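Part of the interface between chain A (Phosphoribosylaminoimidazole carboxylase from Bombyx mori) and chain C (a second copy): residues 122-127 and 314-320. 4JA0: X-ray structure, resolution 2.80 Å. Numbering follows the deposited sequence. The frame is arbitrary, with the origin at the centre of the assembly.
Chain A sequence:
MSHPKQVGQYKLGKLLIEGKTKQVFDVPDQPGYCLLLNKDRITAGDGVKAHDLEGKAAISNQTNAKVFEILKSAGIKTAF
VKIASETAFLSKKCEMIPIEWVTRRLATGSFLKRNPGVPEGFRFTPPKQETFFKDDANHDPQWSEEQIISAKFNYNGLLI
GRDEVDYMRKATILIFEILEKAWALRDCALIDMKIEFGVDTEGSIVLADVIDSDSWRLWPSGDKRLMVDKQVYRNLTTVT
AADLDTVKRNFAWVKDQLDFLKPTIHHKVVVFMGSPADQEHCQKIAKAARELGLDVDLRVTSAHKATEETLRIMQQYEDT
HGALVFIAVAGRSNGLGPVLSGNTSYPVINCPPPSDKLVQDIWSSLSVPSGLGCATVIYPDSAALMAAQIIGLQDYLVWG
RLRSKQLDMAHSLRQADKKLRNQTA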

ATOM      1  N   PHE A 122     -44.549 -31.334   8.855  1.00  7.39           N
ATOM      2  CA  PHE A 122     -43.306 -31.220   8.087  1.00  4.68           C
ATOM      3  C   PHE A 122     -43.010 -29.771   7.772  1.00  7.22           C
ATOM      4  O   PHE A 122     -43.838 -29.088   7.155  1.00  5.53           O
ATOM      5  N   ARG A 123     -41.812 -29.319   8.150  1.00  8.53           N
ATOM      6  CA  ARG A 123     -41.498 -27.887   8.139  1.00  6.87           C
ATOM      7  C   ARG A 123     -40.900 -27.396   6.815  1.00  5.18           C
ATOM      8  O   ARG A 123     -39.994 -28.001   6.246  1.00 10.31           O
ATOM      9  N   PHE A 124     -41.432 -26.282   6.337  1.00  5.24           N
ATOM     10  CA  PHE A 124     -41.017 -25.734   5.066  1.00  6.08           C
ATOM     11  C   PHE A 124     -40.037 -24.609   5.270  1.00  9.95           C
ATOM     12  O   PHE A 124     -40.375 -23.519   5.746  1.00  8.35           O
ATOM     13  N   THR A 125     -38.811 -24.882   4.877  1.00  7.46           N
ATOM     14  CA  THR A 125     -37.769 -23.916   5.039  1.00  6.39           C
ATOM     15  C   THR A 125     -37.028 -23.706   3.725  1.00  4.67           C
ATOM     16  O   THR A 125     -36.264 -24.573   3.298  1.00  8.48           O
ATOM     17  N   PRO A 126     -37.245 -22.559   3.065  1.00  3.37           N
ATOM     18  CA  PRO A 126     -38.075 -21.417   3.435  1.00  3.57           C
ATOM     19  C   PRO A 126     -39.560 -21.763   3.287  1.00  5.85           C
ATOM     20  O   PRO A 126     -39.880 -22.867   2.832  1.00  3.51           O
ATOM     21  N   PRO A 127     -40.456 -20.849   3.697  1.00  7.80           N
ATOM     22  CA  PRO A 127     -41.870 -21.197   3.594  1.00  4.84           C
ATOM     23  C   PRO A 127     -42.254 -21.556   2.174  1.00  3.10           C
ATOM     24  O   PRO A 127     -41.830 -20.885   1.219  1.00  1.21           O
TER
ATOM     25  N   MET C 314     -29.142 -21.040   5.272  1.00  5.13           N
ATOM     26  CA  MET C 314     -29.437 -19.914   6.152  1.00 10.63           C
ATOM     27  C   MET C 314     -30.928 -19.705   6.394  1.00 10.93           C
ATOM     28  O   MET C 314     -31.324 -19.196   7.447  1.00 11.16           O
ATOM     29  N   GLN C 315     -31.751 -20.101   5.434  1.00  5.88           N
ATOM     30  CA  GLN C 315     -33.194 -20.006   5.600  1.00  6.29           C
ATOM     31  C   GLN C 315     -33.654 -21.028   6.631  1.00  4.50           C
ATOM     32  O   GLN C 315     -34.717 -20.893   7.234  1.00  2.72           O
ATOM     33  N   GLN C 316     -32.849 -22.067   6.806  1.00  3.87           N
ATOM     34  CA  GLN C 316     -33.118 -23.066   7.818  1.00  3.29           C
ATOM     35  C   GLN C 316     -32.910 -22.521   9.197  1.00  4.32           C
ATOM     36  O   GLN C 316     -33.667 -22.837  10.099  1.00 10.33           O
ATOM     37  N   TYR C 317     -31.921 -21.656   9.348  1.00  7.00           N
ATOM     38  CA  TYR C 317     -31.699 -21.014  10.623  1.00  2.45           C
ATOM     39  C   TYR C 317     -32.736 -19.922  10.830  1.00  2.85           C
ATOM     40  O   TYR C 317     -33.095 -19.607  11.967  1.00  5.31           O
ATOM     41  N   GLU C 318     -33.259 -19.389   9.733  1.00  1.67           N
ATOM     42  CA  GLU C 318     -34.253 -18.329   9.815  1.00  2.45           C
ATOM     43  C   GLU C 318     -35.599 -18.838  10.300  1.00  7.04           C
ATOM     44  O   GLU C 318     -36.477 -18.052  10.669  1.00  6.97           O
ATOM     45  N   ASP C 319     -35.746 -20.156  10.333  1.00  6.40           N
ATOM     46  CA  ASP C 319     -36.904 -20.770  10.958  1.00  4.99           C
ATOM     47  C   ASP C 319     -36.654 -20.886  12.465  1.00  9.48           C
ATOM     48  O   ASP C 319     -36.319 -21.971  12.946  1.00 12.40           O
ATOM     49  N   THR C 320     -36.759 -19.756  13.184  1.00  9.28           N
ATOM     50  CA  THR C 320     -36.683 -19.704  14.663  1.00 13.26           C
ATOM     51  C   THR C 320     -37.562 -18.605  15.219  1.00  9.63           C
ATOM     52  O   THR C 320     -38.040 -17.735  14.491  1.00  7.98           O
TER

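The contact between the two stretches is anchored by a bidentate salt bridge between Arg123(A) and Asp319(C). Arg123(A) NE donates to Asp319(C) OD2 at 2.9 Å, and Arg123(A) NH2 donates to Asp319(C) OD1 at 3.2 Å; both hydrogen bonds are nearly linear, with N-H...acceptor angles of 168° and 163°. The carboxylate thus meets the guanidinium at its edge, near its plane, where two N-H groups can face two oxygens. Both CA-to-CB bonds point toward the opposing stretch. Asp319(C) is in the t rotamer (chi1 -175°), while Arg123(A) adopts m, t and p for chi1 to chi3; a bend at chi3 (75°), with chi4 at 85°, sets NE and NH2 against the carboxylate.

Thr125(A) lies beside this ion pair and has the largest covered area of any residue here, 80 Å². In its m rotamer, OG1 comes to 3.6 Å from Asp319(C) OD2, too long to count as a hydrogen bond. Its methyl is pressed against the backbone of chain C: Thr125(A) CG2 lies 2.9 Å from Gln315(C) O, a very tight approach, and 3.1 Å from Gln316(C) CA. Gln316(C), whose CA-to-CB bond points sideways, adds aliphatic packing, with its CG 3.5 Å from Thr125(A) CG2.

Farther out, the CA-to-CB bond of Gln315(C) points toward the chain A stretch, with chi1 m and chi2 t. Its amide end reaches Pro126(A), where OE1 sits 3.3 Å from Pro126(A) CD; the near atom is a ring carbon, and the nitrogen of this proline, preceded by a cis peptide bond, carries no hydrogen, so the contact is one of packing.

The side chains between these contact residues stay out of it. The CA-to-CB bonds of Phe124(A) and Tyr317(C) point away, and Glu318(C), although its CA-to-CB bond points toward the chain A stretch, makes no contact, its carboxylate oxygens hydrogen-bonded elsewhere in the structure.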

ATOM      1  CB  PHE A 122     -43.389 -32.006   6.786  1.00  6.33           C
ATOM      2  CG  PHE A 122     -42.182 -31.847   5.899  1.00  5.10           C
ATOM      3  CD1 PHE A 122     -41.146 -32.771   5.937  1.00 10.64           C
ATOM      4  CD2 PHE A 122     -42.084 -30.780   5.016  1.00  9.61           C
ATOM      5  CE1 PHE A 122     -40.026 -32.638   5.109  1.00  3.76           C
ATOM      6  CE2 PHE A 122     -40.967 -30.637   4.193  1.00  8.11           C
ATOM      7  CZ  PHE A 122     -39.946 -31.577   4.235  1.00  2.94           C
ATOM      8  CB  ARG A 123     -40.590 -27.534   9.324  1.00  4.35           C
ATOM      9  CG  ARG A 123     -41.256 -27.777  10.673  1.00  5.38           C
ATOM     10  CD  ARG A 123     -40.514 -27.126  11.811  1.00  5.07           C
ATOM     11  NE  ARG A 123     -40.744 -25.685  11.815  1.00  8.60           N
ATOM     12  CZ  ARG A 123     -41.782 -25.087  12.390  1.00  6.02           C
ATOM     13  NH1 ARG A 123     -42.694 -25.804  13.032  1.00 10.67           N
ATOM     14  NH2 ARG A 123     -41.900 -23.770  12.333  1.00  5.58           N
ATOM     15  CB  PHE A 124     -42.217 -25.242   4.276  1.00  2.72           C
ATOM     16  CG  PHE A 124     -43.114 -26.333   3.842  1.00  5.89           C
ATOM     17  CD1 PHE A 124     -44.456 -26.320   4.172  1.00  4.24           C
ATOM     18  CD2 PHE A 124     -42.614 -27.381   3.081  1.00  9.77           C
ATOM     19  CE1 PHE A 124     -45.294 -27.335   3.745  1.00  4.96           C
ATOM     20  CE2 PHE A 124     -43.445 -28.410   2.653  1.00  9.33           C
ATOM     21  CZ  PHE A 124     -44.789 -28.388   2.984  1.00  7.13           C
ATOM     22  CB  THR A 125     -36.779 -24.372   6.115  1.00  5.88           C
ATOM     23  OG1 THR A 125     -37.395 -24.399   7.412  1.00  5.37           O
ATOM     24  CG2 THR A 125     -35.762 -23.400   6.155  1.00 11.10           C
ATOM     25  CB  PRO A 126     -37.640 -20.348   2.417  1.00  0.40           C
ATOM     26  CG  PRO A 126     -37.256 -21.075   1.273  1.00  2.55           C
ATOM     27  CD  PRO A 126     -36.620 -22.342   1.751  1.00  0.99           C
ATOM     28  CB  PRO A 127     -42.581 -19.902   4.010  1.00  3.40           C
ATOM     29  CG  PRO A 127     -41.604 -19.185   4.843  1.00  4.29           C
ATOM     30  CD  PRO A 127     -40.269 -19.491   4.246  1.00  2.28           C
TER
ATOM     31  CB  MET C 314     -28.791 -18.618   5.657  1.00  5.66           C
ATOM     32  CG  MET C 314     -29.265 -18.164   4.307  1.00 32.52           C
ATOM     33  SD  MET C 314     -29.681 -16.409   4.364  1.00 33.65           S
ATOM     34  CE  MET C 314     -31.177 -16.516   5.302  1.00 13.38           C
ATOM     35  CB  GLN C 315     -33.894 -20.231   4.270  1.00  5.74           C
ATOM     36  CG  GLN C 315     -33.868 -19.032   3.369  1.00  5.26           C
ATOM     37  CD  GLN C 315     -34.001 -19.432   1.917  1.00  3.80           C
ATOM     38  OE1 GLN C 315     -33.804 -20.603   1.563  1.00  1.34           O
ATOM     39  NE2 GLN C 315     -34.315 -18.466   1.065  1.00  2.62           N
ATOM     40  CB  GLN C 316     -32.261 -24.304   7.590  1.00  3.44           C
ATOM     41  CG  GLN C 316     -32.661 -25.062   6.352  1.00  1.13           C
ATOM     42  CD  GLN C 316     -31.670 -26.125   6.008  1.00  9.41           C
ATOM     43  OE1 GLN C 316     -30.574 -26.165   6.574  1.00 31.66           O
ATOM     44  NE2 GLN C 316     -32.052 -27.025   5.107  1.00 17.55           N
ATOM     45  CB  TYR C 317     -30.261 -20.499  10.727  1.00  0.78           C
ATOM     46  CG  TYR C 317     -29.260 -21.600  11.023  1.00  0.86           C
ATOM     47  CD1 TYR C 317     -29.201 -22.191  12.280  1.00  0.28           C
ATOM     48  CD2 TYR C 317     -28.393 -22.066  10.034  1.00  1.06           C
ATOM     49  CE1 TYR C 317     -28.303 -23.200  12.557  1.00  0.59           C
ATOM     50  CE2 TYR C 317     -27.483 -23.088  10.295  1.00  0.66           C
ATOM     51  CZ  TYR C 317     -27.448 -23.642  11.558  1.00  1.09           C
ATOM     52  OH  TYR C 317     -26.560 -24.645  11.847  1.00  1.19           O
ATOM     53  CB  GLU C 318     -34.424 -17.653   8.466  1.00  3.69           C
ATOM     54  CG  GLU C 318     -33.378 -16.617   8.127  1.00  8.63           C
ATOM     55  CD  GLU C 318     -33.816 -15.775   6.948  1.00 34.12           C
ATOM     56  OE1 GLU C 318     -33.409 -14.590   6.881  1.00 35.57           O
ATOM     57  OE2 GLU C 318     -34.577 -16.302   6.089  1.00 24.06           O
ATOM     58  CB  ASP C 319     -37.153 -22.148  10.357  1.00  3.84           C
ATOM     59  CG  ASP C 319     -38.431 -22.800  10.876  1.00 11.73           C
ATOM     60  OD1 ASP C 319     -39.335 -22.080  11.369  1.00 13.08           O
ATOM     61  OD2 ASP C 319     -38.541 -24.044  10.779  1.00  6.23           O
ATOM     62  CB  THR C 320     -35.300 -19.369  15.231  1.00 10.14           C
ATOM     63  OG1 THR C 320     -34.883 -18.083  14.749  1.00 12.49           O
ATOM     64  CG2 THR C 320     -34.277 -20.460  14.924  1.00 19.67           C
TER